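EH1AB1 (Metagenome, PDB 6I8F) is an ester hydrolase of the alpha/beta-hydrolase fold, probably cleaving carboxylic esters with a serine nucleophile. Local coordinates at residues Gly57-Pro62 with Ser304-Leu309; Arg118-Lys123 with Asp317-Val322. All coordinates share one frame; numbering follows the deposited sequence.

Both contacts involve the C-terminal part of the chain: interaction 1 joins loop 57-62 to the loop 304-309 that leads into helix 310-327, and interaction 2 packs that same helix against helix 114-124. Their centres lie about 14 Å apart, and they touch where P62 O meets R118 NH1 at 2.9 Å, a probable hydrogen bond, and where P61 CB packs on R118 CD at 3.5 Å. Along the sequence their segments alternate. L305 of interaction 1 lies near, without touching, a probable S175-H300-D270 catalytic triad; L120 of interaction 2 similarly approaches the likely nucleophile elbow around S175.

Interaction 1 of 2, residues Gly57-Pro62 with Ser304-Leu309; sequences GEADPP and SLTRFL
G57 and A59 each make one hydrogen bond to the turn at 304-309, and the two bonds run in opposite directions. R307 N donates to G57 O at 3.0 Å with an N-H...O angle of 161°, approaching from above the carbonyl plane. A59 N donates to T306 OG1, also at 3.0 Å and nearly straight at 173°. The threonine hydroxyl reaches it because OG1 sits between the backbone N and the carbonyl carbon (chi1 49°), and the same oxygen lies 3.4 Å from A59 CB. An alanine in place of T306 would probably leave A59 N without this acceptor and open a gap beside the A59 methyl. Weaker CA-H...O contacts add to the docking: L305 CA approaches G57 O at 3.3 Å, and E58 CA approaches S304 O at 3.4 Å. R307 CB rests 3.2 Å from G57 O, while F308 brings CE2 obliquely to G57 CA. Over the centre of the F308 ring, on one face, lies R307 CG.

Second-shell partners position both loops. The E58 carboxylate bonds to S115 N and T116 OG1 at the start of helix 114-124, and R307 NH1 forms a salt bridge with D56. Within 304-309, L305 O accepts from both F308 N and L309 N, and L305 centres an inverse gamma turn. The contact thus fastens the loop preceding strand 66-73 to the connection between strand 298-299 and helix 310-327, just downstream of H300, the probable catalytic histidine of this alpha/beta-hydrolase fold.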
loop_
_atom_site.group_PDB
_atom_site.type_symbol
_atom_site.label_atom_id
_atom_site.label_comp_id
_atom_site.label_asym_id
_atom_site.label_seq_id
_atom_site.Cartn_x
_atom_site.Cartn_y
_atom_site.Cartn_z
ATOM N N GLY A 57 -5.097 23.235 -11.833
ATOM C CA GLY A 57 -4.369 22.017 -12.182
ATOM C C GLY A 57 -4.917 20.767 -11.491
ATOM O O GLY A 57 -4.504 19.663 -11.804
ATOM N N GLU A 58 -5.806 20.943 -10.509
ATOM C CA GLU A 58 -6.533 19.837 -9.916
ATOM C C GLU A 58 -7.653 19.407 -10.866
ATOM O O GLU A 58 -8.192 20.227 -11.605
ATOM C CB GLU A 58 -7.237 20.226 -8.624
ATOM C CG GLU A 58 -6.329 20.580 -7.467
ATOM C CD GLU A 58 -7.059 20.465 -6.145
ATOM O OE1 GLU A 58 -7.982 21.290 -5.913
ATOM O OE2 GLU A 58 -6.766 19.493 -5.383
ATOM N N ALA A 59 -8.019 18.126 -10.790
ATOM C CA ALA A 59 -9.259 17.621 -11.377
ATOM C C ALA A 59 -10.450 18.447 -10.856
ATOM O O ALA A 59 -10.369 19.079 -9.800
ATOM C CB ALA A 59 -9.411 16.155 -11.027
ATOM N N ASP A 60 -11.572 18.409 -11.580
ATOM C CA ASP A 60 -12.792 19.065 -11.124
ATOM C C ASP A 60 -13.221 18.501 -9.775
ATOM O O ASP A 60 -13.100 17.303 -9.534
ATOM C CB ASP A 60 -13.926 18.906 -12.132
ATOM C CG ASP A 60 -13.716 19.748 -13.376
ATOM O OD1 ASP A 60 -12.950 20.724 -13.307
ATOM O OD2 ASP A 60 -14.310 19.406 -14.399
ATOM N N PRO A 61 -13.711 19.353 -8.850
ATOM C CA PRO A 61 -14.067 18.893 -7.510
ATOM C C PRO A 61 -15.256 17.942 -7.526
ATOM O O PRO A 61 -16.325 18.302 -8.007
ATOM C CB PRO A 61 -14.405 20.185 -6.758
ATOM C CG PRO A 61 -14.800 21.154 -7.851
ATOM C CD PRO A 61 -13.876 20.810 -9.002
ATOM N N PRO A 62 -15.122 16.710 -6.984
ATOM C CA PRO A 62 -16.273 15.830 -6.813
ATOM C C PRO A 62 -17.163 16.341 -5.673
ATOM O O PRO A 62 -16.677 17.007 -4.719
ATOM C CB PRO A 62 -15.666 14.465 -6.482
ATOM C CG PRO A 62 -14.334 14.797 -5.845
ATOM C CD PRO A 62 -13.898 16.133 -6.419
ATOM N N SER A 304 -1.725 16.152 -6.803
ATOM C CA SER A 304 -2.716 17.205 -6.890
ATOM C C SER A 304 -2.776 17.836 -8.286
ATOM O O SER A 304 -3.616 18.682 -8.495
ATOM C CB SER A 304 -2.493 18.241 -5.824
ATOM O OG SER A 304 -1.229 18.847 -5.980
ATOM N N LEU A 305 -1.943 17.395 -9.235
ATOM C CA LEU A 305 -2.016 17.882 -10.632
ATOM C C LEU A 305 -2.925 16.976 -11.460
ATOM O O LEU A 305 -2.607 16.623 -12.603
ATOM C CB LEU A 305 -0.613 17.944 -11.239
ATOM C CG LEU A 305 0.259 19.078 -10.717
ATOM C CD1 LEU A 305 1.725 18.825 -11.049
ATOM C CD2 LEU A 305 -0.200 20.414 -11.282
ATOM N N THR A 306 -4.102 16.670 -10.908
ATOM C CA THR A 306 -4.912 15.574 -11.391
ATOM C C THR A 306 -5.767 15.986 -12.598
ATOM O O THR A 306 -6.460 15.151 -13.151
ATOM C CB THR A 306 -5.712 14.989 -10.227
ATOM O OG1 THR A 306 -6.349 16.050 -9.519
ATOM C CG2 THR A 306 -4.817 14.206 -9.288
ATOM N N ARG A 307 -5.698 17.253 -13.023
ATOM C CA ARG A 307 -6.271 17.667 -14.311
ATOM C C ARG A 307 -5.461 17.060 -15.461
ATOM O O ARG A 307 -6.024 16.632 -16.470
ATOM C CB ARG A 307 -6.261 19.188 -14.455
ATOM C CG ARG A 307 -6.704 19.671 -15.826
ATOM C CD ARG A 307 -6.767 21.177 -15.854
ATOM N NE ARG A 307 -6.973 21.640 -17.211
ATOM C CZ ARG A 307 -7.072 22.911 -17.566
ATOM N NH1 ARG A 307 -6.967 23.866 -16.652
ATOM N NH2 ARG A 307 -7.278 23.206 -18.844
ATOM N N PHE A 308 -4.137 17.014 -15.275
ATOM C CA PHE A 308 -3.184 16.639 -16.303
ATOM C C PHE A 308 -2.691 15.202 -16.142
ATOM O O PHE A 308 -2.369 14.580 -17.148
ATOM C CB PHE A 308 -1.987 17.584 -16.275
ATOM C CG PHE A 308 -2.364 19.015 -16.528
ATOM C CD1 PHE A 308 -2.723 19.429 -17.803
ATOM C CD2 PHE A 308 -2.421 19.929 -15.490
ATOM C CE1 PHE A 308 -3.075 20.748 -18.043
ATOM C CE2 PHE A 308 -2.801 21.237 -15.729
ATOM C CZ PHE A 308 -3.121 21.646 -17.004
ATOM N N LEU A 309 -2.577 14.715 -14.895
ATOM C CA LEU A 309 -1.954 13.417 -14.612
ATOM C C LEU A 309 -2.972 12.489 -13.932
ATOM O O LEU A 309 -3.268 12.608 -12.736
ATOM C CB LEU A 309 -0.700 13.618 -13.751
ATOM C CG LEU A 309 0.363 14.563 -14.317
ATOM C CD1 LEU A 309 1.541 14.704 -13.367
ATOM C CD2 LEU A 309 0.843 14.101 -15.687
#

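Interaction 2 of 2, residues Arg118-Lys123 with Asp317-Val322; sequences RRLANK and DEAAAV
Helix-helix packing within the alpha/beta-hydrolase fold brings 118-123, on helix 114-124, against 317-322, on the C-terminal helix 310-327. The two short axes approach to 8.4 Å with a signed crossing angle of -42°, and the closest CA pair is L120 with A320. There the small A320 side chain faces helix 114-124: its CB lies only 3.5 Å from K123 CB, tighter than usual for two carbons, and A320 CB is 3.7 Å from L120 O. L120 CD2 touches the same methyl and reaches A319 CB more distantly.

Beside this apolar patch, R119 grips the D317 carboxylate side-on. R119 NE donates to D317 OD1 at 2.7 Å with a bent N-H...O angle of 139°, whereas R119 NH2 donates to D317 OD2 at 2.8 Å and 166°, meeting that oxygen on its syn lone pair. The two planes are nearly coplanar, which suits a side-on two-bond grip, although the NE bond is tilted from both planes and only the NH2 bond lies in the guanidinium plane. The R119 chain, CG anti to the backbone N, runs extended to NE. K123 bends at chi2; K123 CG comes within 3.3 Å of D317 OD1, while CE lies over one face of the R119 guanidinium, offset toward its rim. K123 NZ completes the salt-bridge network only at long range, 3.8 Å from D317 OD2, with a water bonded weakly to both.

Helix 310-327 also meets the second subunit: E318, A321 and V322 pack on it, and D317 touches its A325. With R119 bonded to both oxygens and the K123 ammonium at longer range, the buried D317 carboxylate would probably be favoured in its ionised form.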
loop_
_atom_site.group_PDB
_atom_site.type_symbol
_atom_site.label_atom_id
_atom_site.label_comp_id
_atom_site.label_asym_id
_atom_site.label_seq_id
_atom_site.Cartn_x
_atom_site.Cartn_y
_atom_site.Cartn_z
ATOM N N ARG A 118 -11.393 16.429 -1.367
ATOM C CA ARG A 118 -12.744 15.921 -1.639
ATOM C C ARG A 118 -12.649 14.448 -2.046
ATOM O O ARG A 118 -13.394 13.605 -1.534
ATOM C CB ARG A 118 -13.439 16.742 -2.731
ATOM C CG ARG A 118 -13.959 18.091 -2.260
ATOM C CD ARG A 118 -14.283 18.983 -3.448
ATOM N NE ARG A 118 -14.928 20.237 -3.058
ATOM C CZ ARG A 118 -16.247 20.416 -2.931
ATOM N NH1 ARG A 118 -17.099 19.447 -3.238
ATOM N NH2 ARG A 118 -16.700 21.580 -2.487
ATOM N N ARG A 119 -11.728 14.158 -2.976
ATOM C CA ARG A 119 -11.581 12.809 -3.509
ATOM C C ARG A 119 -11.099 11.887 -2.388
ATOM O O ARG A 119 -11.593 10.774 -2.264
ATOM C CB ARG A 119 -10.649 12.770 -4.720
ATOM C CG ARG A 119 -10.670 11.446 -5.465
ATOM C CD ARG A 119 -9.881 11.465 -6.768
ATOM N NE ARG A 119 -9.927 10.166 -7.423
ATOM C CZ ARG A 119 -10.743 9.842 -8.427
ATOM N NH1 ARG A 119 -11.515 10.767 -8.964
ATOM N NH2 ARG A 119 -10.750 8.603 -8.911
ATOM N N LEU A 120 -10.156 12.358 -1.560
ATOM C CA LEU A 120 -9.636 11.514 -0.472
ATOM C C LEU A 120 -10.771 11.149 0.493
ATOM O O LEU A 120 -10.845 10.024 0.965
ATOM C CB LEU A 120 -8.500 12.233 0.260
ATOM C CG LEU A 120 -7.175 12.350 -0.496
ATOM C CD1 LEU A 120 -6.167 13.142 0.320
ATOM C CD2 LEU A 120 -6.606 10.984 -0.845
ATOM N N ALA A 121 -11.632 12.122 0.816
ATOM C CA ALA A 121 -12.751 11.891 1.743
ATOM C C ALA A 121 -13.681 10.809 1.178
ATOM O O ALA A 121 -13.954 9.816 1.852
ATOM C CB ALA A 121 -13.486 13.175 2.027
ATOM N N ASN A 122 -14.136 10.998 -0.061
ATOM C CA ASN A 122 -15.103 10.102 -0.695
ATOM C C ASN A 122 -14.545 8.671 -0.791
ATOM O O ASN A 122 -15.251 7.719 -0.494
ATOM C CB ASN A 122 -15.535 10.623 -2.066
ATOM C CG ASN A 122 -16.480 11.800 -1.976
ATOM O OD1 ASN A 122 -17.043 12.065 -0.920
ATOM N ND2 ASN A 122 -16.677 12.507 -3.077
ATOM N N LYS A 123 -13.273 8.543 -1.173
ATOM C CA LYS A 123 -12.658 7.257 -1.461
ATOM C C LYS A 123 -12.305 6.533 -0.157
ATOM O O LYS A 123 -12.405 5.320 -0.086
ATOM C CB LYS A 123 -11.404 7.449 -2.315
ATOM C CG LYS A 123 -11.667 7.944 -3.725
ATOM C CD LYS A 123 -12.221 6.886 -4.641
ATOM C CE LYS A 123 -12.627 7.459 -5.980
ATOM N NZ LYS A 123 -13.085 6.386 -6.890
ATOM N N ASP A 317 -6.644 7.622 -4.905
ATOM C CA ASP A 317 -7.496 6.474 -4.577
ATOM C C ASP A 317 -6.722 5.451 -3.728
ATOM O O ASP A 317 -7.283 4.866 -2.797
ATOM C CB ASP A 317 -8.081 5.860 -5.852
ATOM C CG ASP A 317 -9.022 6.811 -6.578
ATOM O OD1 ASP A 317 -9.325 7.896 -6.014
ATOM O OD2 ASP A 317 -9.426 6.490 -7.713
ATOM N N GLU A 318 -5.441 5.215 -4.048
ATOM C CA GLU A 318 -4.635 4.255 -3.280
ATOM C C GLU A 318 -4.401 4.756 -1.841
ATOM O O GLU A 318 -4.541 4.006 -0.885
ATOM C CB GLU A 318 -3.297 3.961 -3.960
ATOM C CG GLU A 318 -2.476 2.973 -3.170
ATOM C CD GLU A 318 -1.232 2.418 -3.836
ATOM O OE1 GLU A 318 -0.884 2.856 -4.962
ATOM O OE2 GLU A 318 -0.605 1.561 -3.204
ATOM N N ALA A 319 -4.011 6.019 -1.690
ATOM C CA ALA A 319 -3.775 6.599 -0.363
ATOM C C ALA A 319 -5.053 6.498 0.486
ATOM O O ALA A 319 -5.032 6.024 1.630
ATOM C CB ALA A 319 -3.321 8.028 -0.513
ATOM N N ALA A 320 -6.169 6.922 -0.108
ATOM C CA ALA A 320 -7.487 6.882 0.524
ATOM C C ALA A 320 -7.845 5.438 0.912
ATOM O O ALA A 320 -8.337 5.191 2.005
ATOM C CB ALA A 320 -8.519 7.474 -0.414
ATOM N N ALA A 321 -7.603 4.502 -0.011
ATOM C CA ALA A 321 -7.975 3.113 0.161
ATOM C C ALA A 321 -7.223 2.511 1.348
ATOM O O ALA A 321 -7.807 1.825 2.155
ATOM C CB ALA A 321 -7.669 2.347 -1.101
ATOM N N VAL A 322 -5.914 2.774 1.427
ATOM C CA VAL A 322 -5.086 2.212 2.468
ATOM C C VAL A 322 -5.497 2.802 3.830
ATOM O O VAL A 322 -5.563 2.084 4.831
ATOM C CB VAL A 322 -3.595 2.431 2.153
ATOM C CG1 VAL A 322 -2.699 2.071 3.328
ATOM C CG2 VAL A 322 -3.165 1.686 0.900
HETATM O O HOH W 1 -11.229 3.677 -7.261
#